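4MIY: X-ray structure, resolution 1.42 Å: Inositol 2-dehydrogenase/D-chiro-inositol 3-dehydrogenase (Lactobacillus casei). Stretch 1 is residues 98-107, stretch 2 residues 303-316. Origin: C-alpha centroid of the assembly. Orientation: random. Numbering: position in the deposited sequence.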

# COMPACT_ATOMS: atom_id res chain seq x y z
N PRO A 98 -7.48 -7.09 -34.71
CA PRO A 98 -6.42 -6.34 -35.38
C PRO A 98 -6.96 -5.55 -36.58
O PRO A 98 -8.05 -5.82 -37.01
N LEU A 99 -6.19 -4.64 -37.10
CA LEU A 99 -6.55 -3.99 -38.35
C LEU A 99 -6.64 -5.05 -39.46
O LEU A 99 -7.45 -4.97 -40.34
N ALA A 100 -5.83 -6.08 -39.31
CA ALA A 100 -5.66 -7.12 -40.28
C ALA A 100 -4.76 -8.15 -39.64
O ALA A 100 -4.02 -7.84 -38.75
N THR A 101 -4.80 -9.36 -40.16
CA THR A 101 -4.05 -10.46 -39.57
C THR A 101 -2.72 -10.62 -40.23
O THR A 101 -1.88 -11.37 -39.77
N THR A 102 -2.49 -9.88 -41.29
CA THR A 102 -1.19 -9.87 -41.90
C THR A 102 -0.73 -8.48 -42.01
O THR A 102 -1.51 -7.58 -42.02
N LEU A 103 0.56 -8.31 -42.10
CA LEU A 103 1.07 -6.99 -42.23
C LEU A 103 0.83 -6.46 -43.61
O LEU A 103 0.75 -5.27 -43.81
N GLU A 104 0.65 -7.37 -44.54
CA GLU A 104 0.35 -6.99 -45.90
C GLU A 104 -1.02 -6.41 -46.03
O GLU A 104 -1.20 -5.43 -46.70
N GLY A 105 -1.99 -7.05 -45.43
CA GLY A 105 -3.30 -6.46 -45.34
C GLY A 105 -3.30 -5.08 -44.71
O GLY A 105 -3.93 -4.17 -45.18
N ALA A 106 -2.57 -4.93 -43.61
CA ALA A 106 -2.54 -3.65 -42.94
C ALA A 106 -2.02 -2.52 -43.83
O ALA A 106 -2.48 -1.41 -43.78
N LYS A 107 -1.05 -2.85 -44.65
CA LYS A 107 -0.42 -1.85 -45.49
C LYS A 107 -1.36 -1.42 -46.61
O LYS A 107 -1.31 -0.32 -47.06
N SER A 303 -5.18 4.81 -34.90
CA SER A 303 -5.48 4.86 -36.31
C SER A 303 -5.05 3.61 -37.05
O SER A 303 -4.57 2.67 -36.49
N ALA A 304 -5.23 3.65 -38.35
CA ALA A 304 -4.81 2.55 -39.17
C ALA A 304 -3.31 2.47 -39.16
O ALA A 304 -2.78 1.40 -39.26
N TRP A 305 -2.64 3.58 -39.03
CA TRP A 305 -1.22 3.53 -38.89
C TRP A 305 -0.82 2.75 -37.62
O TRP A 305 0.07 1.95 -37.65
N ASP A 306 -1.46 3.06 -36.51
CA ASP A 306 -1.28 2.29 -35.28
C ASP A 306 -1.55 0.82 -35.50
O ASP A 306 -0.85 -0.01 -35.03
N GLY A 307 -2.57 0.51 -36.24
CA GLY A 307 -2.84 -0.86 -36.59
C GLY A 307 -1.74 -1.52 -37.39
O GLY A 307 -1.44 -2.66 -37.20
N TYR A 308 -1.15 -0.76 -38.27
CA TYR A 308 -0.05 -1.23 -39.06
C TYR A 308 1.20 -1.47 -38.23
O TYR A 308 1.84 -2.46 -38.37
N ILE A 309 1.52 -0.55 -37.34
CA ILE A 309 2.61 -0.75 -36.43
C ILE A 309 2.40 -2.03 -35.63
O ILE A 309 3.31 -2.78 -35.44
N ALA A 310 1.20 -2.26 -35.20
CA ALA A 310 0.94 -3.40 -34.37
C ALA A 310 1.07 -4.69 -35.18
O ALA A 310 1.63 -5.63 -34.73
N ALA A 311 0.56 -4.65 -36.40
CA ALA A 311 0.67 -5.77 -37.30
C ALA A 311 2.10 -6.17 -37.63
O ALA A 311 2.42 -7.32 -37.61
N ILE A 312 2.95 -5.19 -37.88
CA ILE A 312 4.36 -5.43 -38.17
C ILE A 312 5.05 -6.04 -36.95
O ILE A 312 5.82 -6.96 -37.06
N THR A 313 4.77 -5.48 -35.80
CA THR A 313 5.41 -5.90 -34.58
C THR A 313 4.96 -7.30 -34.19
O THR A 313 5.73 -8.11 -33.78
N ALA A 314 3.69 -7.58 -34.36
CA ALA A 314 3.16 -8.88 -34.07
C ALA A 314 3.75 -9.95 -34.97
O ALA A 314 4.02 -11.03 -34.56
N ALA A 315 3.97 -9.60 -36.20
CA ALA A 315 4.54 -10.54 -37.12
C ALA A 315 6.02 -10.80 -36.78
O ALA A 315 6.47 -11.89 -36.86
N ALA A 316 6.73 -9.75 -36.39
CA ALA A 316 8.10 -9.91 -35.93
C ALA A 316 8.15 -10.81 -34.69
O ALA A 316 9.02 -11.61 -34.56

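The contact between these stretches is almost wholly apolar: no direct hydrogen bond crosses it, and small residues let the backbones come close. Helix 103-107 runs nearly antiparallel to helix 304-316, at 164° between their N-to-C directions, with the axes 8.7 Å apart at closest approach.

P98, which follows a cis peptide bond, makes no contact, and the packing begins at L99. Its CA-to-CB bond points toward the helix, and the t,p rotamer (chi1 179°, chi2 68°) lays L99 CD2 3.5 Å from A304 O and 4.1 Å from A304 CB. That carbonyl oxygen already accepts from Y308 N at 2.9 Å, so the methyl packs against a satisfied backbone group. Beside it, L99 CB lies 4.0 Å from G307 CA. Glycine suits this position well, since an ideal CB on G307 would point toward stretch 1 and fall 2.7 Å from L99 CB, a clash. A water completes the polar side of this junction, accepting from L99 N at 3.0 Å and donating to G307 O at 2.9 Å; it thus links the two backbones where no direct bond does.

A100 and T101 make no contact with the helix. The CA-to-CB bond of T102 points away from stretch 2, and its side chain has a local role: in the p rotamer (chi1 62°), T102 OG1 accepts from G105 N at 3.0 Å and caps the N terminus of the helix that begins at L103. T102 O lies 4.3 Å from A311 CB.

L103 turns toward stretch 2. Its chi1 of 77° is p, while chi2, at 92°, lies between wells. L103 CB is 4.4 Å from A311 CB and 4.3 Å from I312 CG1, and L103 CD2 reaches A315 CB at 4.0 Å, so the leucine bridges A311 and I312 to A315, one turn beyond A311. The small methyl of A311 lets the backbones approach, with the CA atoms of L103 and A311 only 5.1 Å apart.

E104 points away, whereas A106 points in. A106 CB sits 3.9 Å from A311 CB and 3.6 Å from Y308 CD1, meeting the tyrosine ring at its edge. L103 O also lies near the ring plane, 3.7 Å from Y308 CE1. The t rotamer of Y308 (chi1 -176°) brings the end of its side chain nearer to stretch 1, although its CA-to-CB bond points sideways.

K107 closes the row. Its CA-to-CB bond is also sideways, and its long aliphatic chain suits a place beside an aromatic residue: K107 CD lies 3.4 Å from Y308 OH, while the charged NZ extends beyond.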

# COMPACT_ATOMS: atom_id res chain seq x y z
CB PRO A 98 -5.51 -7.44 -35.88
CG PRO A 98 -6.42 -8.46 -36.17
CD PRO A 98 -7.46 -8.47 -35.17
CB LEU A 99 -5.54 -2.92 -38.67
CG LEU A 99 -5.79 -2.16 -39.98
CD1 LEU A 99 -7.03 -1.34 -39.85
CD2 LEU A 99 -4.63 -1.38 -40.29
CB ALA A 100 -4.97 -6.58 -41.45
CB THR A 101 -4.81 -11.74 -39.64
OG1 THR A 101 -5.30 -11.93 -40.96
CG2 THR A 101 -5.91 -11.76 -38.68
CB THR A 102 -1.17 -10.49 -43.32
OG1 THR A 102 -2.01 -9.74 -44.18
CG2 THR A 102 -1.60 -11.89 -43.29
CB LEU A 103 2.52 -6.92 -41.83
CG LEU A 103 3.66 -7.39 -42.68
CD1 LEU A 103 4.08 -6.25 -43.44
CD2 LEU A 103 4.78 -7.83 -41.81
CB GLU A 104 0.45 -8.20 -46.81
CG GLU A 104 1.85 -8.69 -47.00
CD GLU A 104 2.32 -9.65 -45.93
OE1 GLU A 104 1.54 -10.00 -45.06
OE2 GLU A 104 3.49 -10.02 -45.97
CB ALA A 106 -1.75 -3.74 -41.67
CB LYS A 107 0.91 -2.38 -46.00
CG LYS A 107 1.65 -1.52 -46.94
CD LYS A 107 1.92 -0.19 -46.39
CE LYS A 107 2.35 0.79 -47.44
NZ LYS A 107 2.74 2.13 -46.94
CB SER A 303 -4.77 6.05 -36.93
OG SER A 303 -3.40 5.84 -36.96
CB ALA A 304 -5.33 2.69 -40.58
CB TRP A 305 -0.59 4.91 -38.89
CG TRP A 305 0.88 4.88 -38.99
CD1 TRP A 305 1.76 5.10 -38.01
CD2 TRP A 305 1.63 4.59 -40.15
NE1 TRP A 305 3.03 4.98 -38.49
CE2 TRP A 305 2.97 4.65 -39.80
CE3 TRP A 305 1.30 4.28 -41.45
CZ2 TRP A 305 3.98 4.43 -40.71
CZ3 TRP A 305 2.31 4.06 -42.36
CH2 TRP A 305 3.61 4.12 -41.98
CB ASP A 306 -2.17 2.86 -34.17
CG ASP A 306 -1.74 4.24 -33.74
OD1 ASP A 306 -0.58 4.43 -33.41
OD2 ASP A 306 -2.57 5.12 -33.75
CB TYR A 308 0.17 -0.25 -40.21
CG TYR A 308 1.23 -0.57 -41.23
CD1 TYR A 308 1.28 -1.77 -41.86
CD2 TYR A 308 2.15 0.38 -41.57
CE1 TYR A 308 2.24 -2.01 -42.82
CE2 TYR A 308 3.07 0.16 -42.50
CZ TYR A 308 3.14 -1.04 -43.12
OH TYR A 308 4.13 -1.23 -44.05
CB ILE A 309 2.75 0.40 -35.47
CG1 ILE A 309 3.18 1.66 -36.21
CG2 ILE A 309 3.76 0.08 -34.39
CD1 ILE A 309 2.95 2.90 -35.43
CB ALA A 310 -0.40 -3.31 -33.75
CB ALA A 311 -0.11 -5.52 -38.55
CB ILE A 312 5.03 -4.12 -38.54
CG1 ILE A 312 4.52 -3.62 -39.89
CG2 ILE A 312 6.53 -4.26 -38.58
CD1 ILE A 312 4.89 -2.26 -40.15
CB THR A 313 5.15 -4.88 -33.49
OG1 THR A 313 5.65 -3.62 -33.89
CG2 THR A 313 5.83 -5.27 -32.22
CB ALA A 314 1.67 -8.90 -34.17
CB ALA A 315 4.39 -10.01 -38.50
CB ALA A 316 8.73 -8.58 -35.67
O HOH W 1 -3.43 -4.47 -36.03